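Local coordinates for protein iminosuccinate reductase (Paracoccus denitrificans, PDB 6RQA) that catalyses the NADH-dependent reduction of iminosuccinate to L-aspartate, regenerating the amino-group donor for the first step of the beta-hydroxyaspartate cycle, at residues A[242-256]-A[270-283]. Sequence-based numbering, arbitrary orientation.
Sequences TDTKGKQELDPALVA and SIGECQHAIAAGLI. With NAD (nicotinamide-adenine-dinucleotide), chain C.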
ATOM      1  N   THR A 242      12.924 -17.976  -4.603  1.00 33.18           N
ATOM      2  CA  THR A 242      13.258 -17.283  -3.360  1.00 50.42           C
ATOM      3  C   THR A 242      12.823 -15.826  -3.454  1.00 55.03           C
ATOM      4  O   THR A 242      13.443 -15.027  -4.165  1.00 53.11           O
ATOM      5  CB  THR A 242      14.753 -17.388  -3.073  1.00 55.83           C
ATOM      6  OG1 THR A 242      15.126 -18.768  -2.969  1.00 47.73           O
ATOM      7  CG2 THR A 242      15.091 -16.676  -1.772  1.00 45.15           C
ATOM      8  N   ASP A 243      11.756 -15.476  -2.730  1.00 60.33           N
ATOM      9  CA  ASP A 243      11.265 -14.105  -2.666  1.00 65.51           C
ATOM     10  C   ASP A 243      10.991 -13.672  -1.229  1.00 61.59           C
ATOM     11  O   ASP A 243      10.239 -12.719  -1.006  1.00 62.19           O
ATOM     12  CB  ASP A 243      10.003 -13.939  -3.516  1.00 62.41           C
ATOM     13  CG  ASP A 243       8.883 -14.871  -3.090  1.00 52.87           C
ATOM     14  OD1 ASP A 243       9.118 -15.739  -2.221  1.00 44.80           O
ATOM     15  OD2 ASP A 243       7.764 -14.735  -3.627  1.00 54.51           O
ATOM     16  N   THR A 244      11.584 -14.359  -0.255  1.00 59.08           N
ATOM     17  CA  THR A 244      11.319 -14.105   1.151  1.00 61.07           C
ATOM     18  C   THR A 244      12.589 -14.378   1.941  1.00 66.30           C
ATOM     19  O   THR A 244      13.311 -15.336   1.649  1.00 59.09           O
ATOM     20  CB  THR A 244      10.168 -14.981   1.667  1.00 54.33           C
ATOM     21  OG1 THR A 244       8.959 -14.636   0.980  1.00 61.17           O
ATOM     22  CG2 THR A 244       9.963 -14.795   3.165  1.00 55.54           C
ATOM     23  N   LYS A 245      12.867 -13.522   2.924  1.00 67.41           N
ATOM     24  CA  LYS A 245      13.999 -13.730   3.817  1.00 63.52           C
ATOM     25  C   LYS A 245      13.855 -15.068   4.530  1.00 52.26           C
ATOM     26  O   LYS A 245      12.920 -15.265   5.311  1.00 59.42           O
ATOM     27  CB  LYS A 245      14.104 -12.585   4.827  1.00 68.55           C
ATOM     28  CG  LYS A 245      15.371 -12.606   5.669  1.00 75.15           C
ATOM     29  CD  LYS A 245      15.362 -11.498   6.716  1.00 79.54           C
ATOM     30  CE  LYS A 245      15.229 -10.122   6.079  1.00 77.65           C
ATOM     31  NZ  LYS A 245      16.371  -9.803   5.176  1.00 77.55           N
ATOM     32  N   GLY A 246      14.769 -16.000   4.254  1.00 44.10           N
ATOM     33  CA  GLY A 246      14.741 -17.338   4.821  1.00 47.33           C
ATOM     34  C   GLY A 246      14.653 -18.437   3.780  1.00 57.20           C
ATOM     35  O   GLY A 246      15.097 -19.562   4.033  1.00 62.80           O
ATOM     36  N   LYS A 247      14.083 -18.135   2.615  1.00 56.41           N
ATOM     37  CA  LYS A 247      13.999 -19.110   1.540  1.00 52.68           C
ATOM     38  C   LYS A 247      15.353 -19.275   0.861  1.00 55.79           C
ATOM     39  O   LYS A 247      16.190 -18.368   0.863  1.00 61.45           O
ATOM     40  CB  LYS A 247      12.947 -18.695   0.512  1.00 48.97           C
ATOM     41  CG  LYS A 247      11.510 -18.844   0.991  1.00 45.81           C
ATOM     42  CD  LYS A 247      10.525 -18.401  -0.078  1.00 43.82           C
ATOM     43  CE  LYS A 247       9.087 -18.561   0.391  1.00 49.52           C
ATOM     44  NZ  LYS A 247       8.115 -18.086  -0.633  1.00 58.61           N
ATOM     45  N   GLN A 248      15.562 -20.452   0.275  1.00 60.35           N
ATOM     46  CA  GLN A 248      16.827 -20.760  -0.376  1.00 58.30           C
ATOM     47  C   GLN A 248      16.613 -21.879  -1.382  1.00 63.29           C
ATOM     48  O   GLN A 248      15.925 -22.861  -1.091  1.00 61.23           O
ATOM     49  CB  GLN A 248      17.895 -21.166   0.647  1.00 51.94           C
ATOM     50  CG  GLN A 248      19.261 -21.438   0.041  1.00 49.10           C
ATOM     51  CD  GLN A 248      20.277 -21.873   1.074  1.00 62.46           C
ATOM     52  OE1 GLN A 248      19.932 -22.155   2.221  1.00 76.39           O
ATOM     53  NE2 GLN A 248      21.542 -21.930   0.674  1.00 69.99           N
ATOM     54  N   GLU A 249      17.208 -21.722  -2.558  1.00 65.01           N
ATOM     55  CA  GLU A 249      17.163 -22.730  -3.608  1.00 56.58           C
ATOM     56  C   GLU A 249      18.538 -23.212  -4.035  1.00 59.12           C
ATOM     57  O   GLU A 249      18.708 -24.398  -4.326  1.00 58.25           O
ATOM     58  CB  GLU A 249      16.422 -22.186  -4.839  1.00 60.96           C
ATOM     59  CG  GLU A 249      14.911 -22.134  -4.700  1.00 75.40           C
ATOM     60  CD  GLU A 249      14.226 -21.719  -5.988  1.00 77.09           C
ATOM     61  OE1 GLU A 249      14.719 -20.781  -6.649  1.00 77.88           O
ATOM     62  OE2 GLU A 249      13.200 -22.337  -6.345  1.00 73.21           O
ATOM     63  N   LEU A 250      19.526 -22.325  -4.075  1.00 52.94           N
ATOM     64  CA  LEU A 250      20.826 -22.626  -4.649  1.00 49.68           C
ATOM     65  C   LEU A 250      21.895 -22.722  -3.569  1.00 46.01           C
ATOM     66  O   LEU A 250      21.728 -22.246  -2.443  1.00 46.32           O
ATOM     67  CB  LEU A 250      21.225 -21.563  -5.679  1.00 53.17           C
ATOM     68  CG  LEU A 250      20.752 -21.730  -7.128  1.00 65.37           C
ATOM     69  CD1 LEU A 250      19.243 -21.886  -7.224  1.00 63.70           C
ATOM     70  CD2 LEU A 250      21.215 -20.547  -7.960  1.00 67.49           C
ATOM     71  N   ASP A 251      22.999 -23.358  -3.933  1.00 46.72           N
ATOM     72  CA  ASP A 251      24.177 -23.373  -3.080  1.00 50.57           C
ATOM     73  C   ASP A 251      24.849 -22.004  -3.139  1.00 60.36           C
ATOM     74  O   ASP A 251      25.145 -21.516  -4.237  1.00 61.14           O
ATOM     75  CB  ASP A 251      25.140 -24.468  -3.542  1.00 54.29           C
ATOM     76  CG  ASP A 251      26.333 -24.640  -2.620  1.00 64.97           C
ATOM     77  OD1 ASP A 251      26.336 -24.058  -1.516  1.00 70.89           O
ATOM     78  OD2 ASP A 251      27.274 -25.367  -3.002  1.00 70.83           O
ATOM     79  N   PRO A 252      25.079 -21.345  -1.999  1.00 55.34           N
ATOM     80  CA  PRO A 252      25.758 -20.039  -2.037  1.00 47.07           C
ATOM     81  C   PRO A 252      27.105 -20.070  -2.742  1.00 57.16           C
ATOM     82  O   PRO A 252      27.521 -19.048  -3.303  1.00 58.06           O
ATOM     83  CB  PRO A 252      25.902 -19.683  -0.552  1.00 51.31           C
ATOM     84  CG  PRO A 252      24.761 -20.385   0.105  1.00 40.22           C
ATOM     85  CD  PRO A 252      24.585 -21.674  -0.650  1.00 50.20           C
ATOM     86  N   ALA A 253      27.799 -21.211  -2.733  1.00 56.50           N
ATOM     87  CA  ALA A 253      29.044 -21.319  -3.487  1.00 61.55           C
ATOM     88  C   ALA A 253      28.786 -21.241  -4.987  1.00 71.40           C
ATOM     89  O   ALA A 253      29.577 -20.646  -5.729  1.00 72.09           O
ATOM     90  CB  ALA A 253      29.762 -22.620  -3.131  1.00 59.17           C
ATOM     91  N   LEU A 254      27.688 -21.842  -5.450  1.00 74.88           N
ATOM     92  CA  LEU A 254      27.310 -21.722  -6.855  1.00 69.57           C
ATOM     93  C   LEU A 254      26.937 -20.285  -7.200  1.00 66.21           C
ATOM     94  O   LEU A 254      27.272 -19.792  -8.283  1.00 59.02           O
ATOM     95  CB  LEU A 254      26.151 -22.669  -7.165  1.00 61.18           C
ATOM     96  CG  LEU A 254      25.457 -22.519  -8.519  1.00 49.38           C
ATOM     97  CD1 LEU A 254      26.412 -22.847  -9.657  1.00 45.05           C
ATOM     98  CD2 LEU A 254      24.218 -23.399  -8.578  1.00 45.43           C
ATOM     99  N   VAL A 255      26.244 -19.602  -6.287  1.00 67.70           N
ATOM    100  CA  VAL A 255      25.900 -18.201  -6.501  1.00 69.07           C
ATOM    101  C   VAL A 255      27.154 -17.337  -6.546  1.00 70.62           C
ATOM    102  O   VAL A 255      27.192 -16.320  -7.249  1.00 78.25           O
ATOM    103  CB  VAL A 255      24.923 -17.731  -5.404  1.00 68.51           C
ATOM    104  CG1 VAL A 255      24.498 -16.290  -5.634  1.00 49.96           C
ATOM    105  CG2 VAL A 255      23.709 -18.649  -5.348  1.00 70.73           C
ATOM    106  N   ALA A 256      28.203 -17.732  -5.821  1.00 63.28           N
ATOM    107  CA  ALA A 256      29.392 -16.891  -5.728  1.00 60.68           C
ATOM    108  C   ALA A 256      30.202 -16.892  -7.019  1.00 65.44           C
ATOM    109  O   ALA A 256      30.863 -15.894  -7.329  1.00 74.52           O
ATOM    110  CB  ALA A 256      30.264 -17.342  -4.556  1.00 48.50           C
ATOM    111  N   SER A 270      18.431  -9.023   0.015  1.00 75.35           N
ATOM    112  CA  SER A 270      17.684  -9.163   1.260  1.00 65.35           C
ATOM    113  C   SER A 270      16.713 -10.333   1.242  1.00 61.84           C
ATOM    114  O   SER A 270      16.759 -11.188   2.132  1.00 59.30           O
ATOM    115  CB  SER A 270      16.927  -7.862   1.562  1.00 61.78           C
ATOM    116  OG  SER A 270      16.055  -7.522   0.498  1.00 67.20           O
ATOM    117  N   ILE A 271      15.828 -10.395   0.249  1.00 56.94           N
ATOM    118  CA  ILE A 271      14.839 -11.465   0.160  1.00 59.00           C
ATOM    119  C   ILE A 271      15.083 -12.404  -1.009  1.00 58.44           C
ATOM    120  O   ILE A 271      14.443 -13.466  -1.073  1.00 52.96           O
ATOM    121  CB  ILE A 271      13.403 -10.900   0.087  1.00 52.94           C
ATOM    122  CG1 ILE A 271      13.256  -9.971  -1.118  1.00 47.30           C
ATOM    123  CG2 ILE A 271      13.053 -10.172   1.375  1.00 56.76           C
ATOM    124  CD1 ILE A 271      11.860  -9.426  -1.307  1.00 54.29           C
ATOM    125  N   GLY A 272      15.980 -12.061  -1.929  1.00 50.87           N
ATOM    126  CA  GLY A 272      16.249 -12.887  -3.084  1.00 43.87           C
ATOM    127  C   GLY A 272      17.199 -14.028  -2.772  1.00 45.56           C
ATOM    128  O   GLY A 272      17.523 -14.322  -1.621  1.00 58.57           O
ATOM    129  N   GLU A 273      17.652 -14.686  -3.842  1.00 49.00           N
ATOM    130  CA  GLU A 273      18.547 -15.828  -3.684  1.00 58.41           C
ATOM    131  C   GLU A 273      19.929 -15.396  -3.206  1.00 50.73           C
ATOM    132  O   GLU A 273      20.622 -16.172  -2.537  1.00 47.96           O
ATOM    133  CB  GLU A 273      18.649 -16.595  -5.003  1.00 47.26           C
ATOM    134  CG  GLU A 273      19.336 -17.950  -4.900  1.00 35.72           C
ATOM    135  CD  GLU A 273      18.630 -18.894  -3.944  1.00 48.37           C
ATOM    136  OE1 GLU A 273      19.310 -19.483  -3.079  1.00 57.85           O
ATOM    137  OE2 GLU A 273      17.395 -19.041  -4.055  1.00 47.70           O
ATOM    138  N   CYS A 274      20.339 -14.169  -3.523  1.00 50.58           N
ATOM    139  CA  CYS A 274      21.646 -13.666  -3.116  1.00 63.13           C
ATOM    140  C   CYS A 274      21.733 -13.352  -1.628  1.00 63.63           C
ATOM    141  O   CYS A 274      22.824 -13.013  -1.156  1.00 64.72           O
ATOM    142  CB  CYS A 274      21.997 -12.414  -3.923  1.00 67.47           C
ATOM    143  SG  CYS A 274      22.039 -12.661  -5.710  1.00 69.93           S
ATOM    144  N   GLN A 275      20.631 -13.456  -0.879  1.00 60.24           N
ATOM    145  CA  GLN A 275      20.651 -13.100   0.536  1.00 60.70           C
ATOM    146  C   GLN A 275      21.602 -13.972   1.346  1.00 64.50           C
ATOM    147  O   GLN A 275      22.078 -13.536   2.399  1.00 75.42           O
ATOM    148  CB  GLN A 275      19.240 -13.197   1.123  1.00 60.58           C
ATOM    149  CG  GLN A 275      18.725 -14.622   1.267  1.00 55.79           C
ATOM    150  CD  GLN A 275      17.310 -14.681   1.807  1.00 52.68           C
ATOM    151  OE1 GLN A 275      17.097 -14.695   3.018  1.00 63.21           O
ATOM    152  NE2 GLN A 275      16.333 -14.718   0.907  1.00 48.14           N
ATOM    153  N   HIS A 276      21.892 -15.186   0.881  1.00 63.19           N
ATOM    154  CA  HIS A 276      22.750 -16.096   1.627  1.00 60.33           C
ATOM    155  C   HIS A 276      24.222 -15.911   1.284  1.00 66.58           C
ATOM    156  O   HIS A 276      25.076 -15.970   2.176  1.00 76.70           O
ATOM    157  CB  HIS A 276      22.320 -17.541   1.371  1.00 60.17           C
ATOM    158  CG  HIS A 276      20.863 -17.780   1.617  1.00 59.62           C
ATOM    159  ND1 HIS A 276      20.343 -17.974   2.878  1.00 58.82           N
ATOM    160  CD2 HIS A 276      19.813 -17.842   0.764  1.00 57.78           C
ATOM    161  CE1 HIS A 276      19.037 -18.150   2.793  1.00 57.08           C
ATOM    162  NE2 HIS A 276      18.689 -18.073   1.520  1.00 58.14           N
ATOM    163  N   ALA A 277      24.539 -15.684   0.008  1.00 69.10           N
ATOM    164  CA  ALA A 277      25.912 -15.373  -0.368  1.00 78.12           C
ATOM    165  C   ALA A 277      26.328 -13.980   0.087  1.00 81.89           C
ATOM    166  O   ALA A 277      27.528 -13.717   0.222  1.00 78.52           O
ATOM    167  CB  ALA A 277      26.089 -15.509  -1.881  1.00 72.06           C
ATOM    168  N   ILE A 278      25.368 -13.087   0.325  1.00 78.30           N
ATOM    169  CA  ILE A 278      25.682 -11.772   0.876  1.00 77.37           C
ATOM    170  C   ILE A 278      25.998 -11.879   2.362  1.00 83.53           C
ATOM    171  O   ILE A 278      26.980 -11.304   2.846  1.00 93.98           O
ATOM    172  CB  ILE A 278      24.522 -10.793   0.612  1.00 76.68           C
ATOM    173  CG1 ILE A 278      24.527 -10.331  -0.847  1.00 75.87           C
ATOM    174  CG2 ILE A 278      24.595  -9.599   1.554  1.00 79.42           C
ATOM    175  CD1 ILE A 278      25.705  -9.456  -1.206  1.00 79.59           C
ATOM    176  N   ALA A 279      25.175 -12.624   3.105  1.00 81.74           N
ATOM    177  CA  ALA A 279      25.394 -12.766   4.541  1.00 79.58           C
ATOM    178  C   ALA A 279      26.684 -13.521   4.836  1.00 75.58           C
ATOM    179  O   ALA A 279      27.375 -13.221   5.817  1.00 90.45           O
ATOM    180  CB  ALA A 279      24.200 -13.470   5.186  1.00 86.41           C
ATOM    181  N   ALA A 280      27.027 -14.500   4.002  1.00 67.08           N
ATOM    182  CA  ALA A 280      28.258 -15.259   4.180  1.00 66.53           C
ATOM    183  C   ALA A 280      29.495 -14.505   3.711  1.00 75.46           C
ATOM    184  O   ALA A 280      30.601 -15.047   3.804  1.00 79.35           O
ATOM    185  CB  ALA A 280      28.161 -16.597   3.441  1.00 59.99           C
ATOM    186  N   GLY A 281      29.341 -13.278   3.214  1.00 75.87           N
ATOM    187  CA  GLY A 281      30.471 -12.523   2.717  1.00 77.27           C
ATOM    188  C   GLY A 281      31.053 -13.024   1.416  1.00 78.16           C
ATOM    189  O   GLY A 281      32.081 -12.502   0.974  1.00 78.67           O
ATOM    190  N   LEU A 282      30.428 -14.025   0.790  1.00 87.55           N
ATOM    191  CA  LEU A 282      30.945 -14.561  -0.465  1.00 87.02           C
ATOM    192  C   LEU A 282      30.871 -13.537  -1.590  1.00 79.21           C
ATOM    193  O   LEU A 282      31.735 -13.527  -2.473  1.00 83.41           O
ATOM    194  CB  LEU A 282      30.178 -15.827  -0.844  1.00 89.83           C
ATOM    195  CG  LEU A 282      30.336 -17.019   0.100  1.00 87.17           C
ATOM    196  CD1 LEU A 282      29.242 -18.046  -0.144  1.00 89.00           C
ATOM    197  CD2 LEU A 282      31.708 -17.651  -0.067  1.00 84.22           C
ATOM    198  N   ILE A 283      29.851 -12.677  -1.580  1.00 66.82           N
ATOM    199  CA  ILE A 283      29.690 -11.632  -2.582  1.00 63.43           C
ATOM    200  C   ILE A 283      29.291 -10.339  -1.885  1.00 74.08           C
ATOM    201  O   ILE A 283      28.885 -10.329  -0.721  1.00 76.88           O
ATOM    202  CB  ILE A 283      28.636 -11.994  -3.652  1.00 60.76           C
ATOM    203  CG1 ILE A 283      27.272 -12.218  -2.995  1.00 57.24           C
ATOM    204  CG2 ILE A 283      29.067 -13.220  -4.445  1.00 66.90           C
ATOM    205  CD1 ILE A 283      26.144 -12.413  -3.979  1.00 67.37           C
TER
HETATM  206  PA  NAD C 401       3.590 -24.210  -5.149  0.82 75.29           P
HETATM  207  O1A NAD C 401       3.538 -24.453  -3.666  0.82 74.69           O
HETATM  208  O2A NAD C 401       2.587 -24.477  -6.224  0.82 69.43           O
HETATM  209  O5B NAD C 401       4.810 -25.381  -5.536  0.82 69.20           O
HETATM  210  C5B NAD C 401       5.769 -25.302  -4.555  0.82 56.92           C
HETATM  211  C4B NAD C 401       6.890 -26.248  -4.901  0.82 57.34           C
HETATM  212  O4B NAD C 401       7.946 -26.035  -3.983  0.82 53.49           O
HETATM  213  C3B NAD C 401       6.333 -27.646  -4.646  0.82 73.51           C
HETATM  214  O3B NAD C 401       5.799 -28.045  -5.866  0.82 82.06           O
HETATM  215  C2B NAD C 401       7.600 -28.423  -4.269  0.82 66.49           C
HETATM  216  O2B NAD C 401       8.267 -28.910  -5.384  0.82 66.72           O
HETATM  217  C1B NAD C 401       8.508 -27.296  -3.630  0.82 58.13           C
HETATM  218  N9A NAD C 401       8.481 -27.356  -2.164  0.82 62.12           N
HETATM  219  C8A NAD C 401       7.402 -27.233  -1.269  0.82 69.34           C
HETATM  220  N7A NAD C 401       7.773 -27.341   0.007  0.82 73.60           N
HETATM  221  C5A NAD C 401       9.165 -27.541  -0.049  0.82 74.78           C
HETATM  222  C6A NAD C 401      10.150 -27.727   0.957  0.82 78.93           C
HETATM  223  N6A NAD C 401       9.781 -27.726   2.269  0.82 74.07           N
HETATM  224  N1A NAD C 401      11.467 -27.905   0.614  0.82 82.43           N
HETATM  225  C2A NAD C 401      11.756 -27.895  -0.726  0.82 76.16           C
HETATM  226  N3A NAD C 401      10.936 -27.728  -1.786  0.82 70.01           N
HETATM  227  C4A NAD C 401       9.626 -27.553  -1.400  0.82 70.42           C
HETATM  228  O3  NAD C 401       4.276 -22.753  -5.105  0.82 90.46           O
HETATM  229  PN  NAD C 401       4.131 -21.900  -6.435  0.82 83.58           P
HETATM  230  O1N NAD C 401       4.399 -22.526  -7.780  0.82 73.00           O
HETATM  231  O2N NAD C 401       3.070 -20.946  -6.014  0.82 84.72           O
HETATM  232  O5D NAD C 401       5.476 -20.732  -6.407  0.82 83.90           O
HETATM  233  C5D NAD C 401       6.531 -21.370  -5.828  0.82 73.88           C
HETATM  234  C4D NAD C 401       7.546 -20.332  -5.420  0.82 65.32           C
HETATM  235  O4D NAD C 401       7.522 -19.266  -6.394  0.82 67.08           O
HETATM  236  C3D NAD C 401       7.058 -19.725  -4.071  0.82 61.50           C
HETATM  237  O3D NAD C 401       8.153 -19.755  -3.227  0.82 56.40           O
HETATM  238  C2D NAD C 401       6.677 -18.284  -4.457  0.82 63.63           C
HETATM  239  O2D NAD C 401       7.050 -17.328  -3.523  0.82 68.66           O
HETATM  240  C1D NAD C 401       7.628 -18.088  -5.661  0.82 58.36           C
HETATM  241  N1N NAD C 401       7.108 -16.964  -6.536  0.82 48.34           N
HETATM  242  C2N NAD C 401       8.049 -16.109  -7.031  0.82 47.39           C
HETATM  243  C3N NAD C 401       7.650 -15.049  -7.844  0.82 49.80           C
HETATM  244  C7N NAD C 401       8.744 -14.164  -8.343  0.82 43.11           C
HETATM  245  O7N NAD C 401       8.518 -13.194  -9.058  0.82 31.67           O
HETATM  246  N7N NAD C 401      10.022 -14.493  -7.961  0.82 41.81           N
HETATM  247  C4N NAD C 401       6.298 -14.875  -8.138  0.82 47.08           C
HETATM  248  C5N NAD C 401       5.360 -15.760  -7.619  0.82 47.95           C
HETATM  249  C6N NAD C 401       5.774 -16.822  -6.805  0.82 50.76           C
HETATM  250  O   HOH W   1      15.338 -18.367  -6.140  1.00 41.60           O
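Glu-273 pushes its carboxylate into a polar hollow formed where 242-256 bends back from Thr-242 to Glu-249 and Leu-250. Its chain leaves anti to the backbone N (chi1 -169°) and then bends at chi2, which carries both oxygens to the backbone. Glu-273 OE1 accepts from Leu-250 N at 3.0 Å, above the carboxylate plane, and from Glu-249 N on the same face; Glu-249 N is shared with OE2. Thr-242 OG1 reaches Glu-273 OE2 from the opposite face, 2.5 Å away, so the buried group is gripped from both sides. A water lies between this carboxylate and that of Glu-249, which is itself held by Thr-219 N. The methyl of Thr-242 fills a dimple floored by the carbonyls of Ile-271 and Gly-272.

Beside this, the amide of Gln-275 plugs the type II turn 244-247: OE1 takes Gly-246 N at 2.9 Å, while NE2 gives one bond to Thr-244 O at 3.2 Å and another back to Gly-272 O, both nearly in the amide plane. These segments belong to the Rossmann-type nucleotide-binding domain, and the turn borders the cofactor: Asp-243 OD2 accepts from the NAD ribose O2D at 2.7 Å, and Lys-247 NZ donates to O3D while bridging to Asp-243 OD1.

The imidazole of His-276 is a slab with Gln-248 CD over the centre of one face, planes 19° apart, and Gln-275 CG offset toward the rim of the other. At the edge His-276 NE2 donates to Lys-247 O, 2.6 Å away in the ring plane. Farther along, helices 252-256 and 275-279 cross at 84°. Pro-252 sits against Ala-277, and Pro-252 CB lies 3.7 Å from Leu-282 CD1; Val-255 CG1 touches both Cys-274 SG and Ala-277 CB, and Ala-256 rests on Leu-282 and Ile-283.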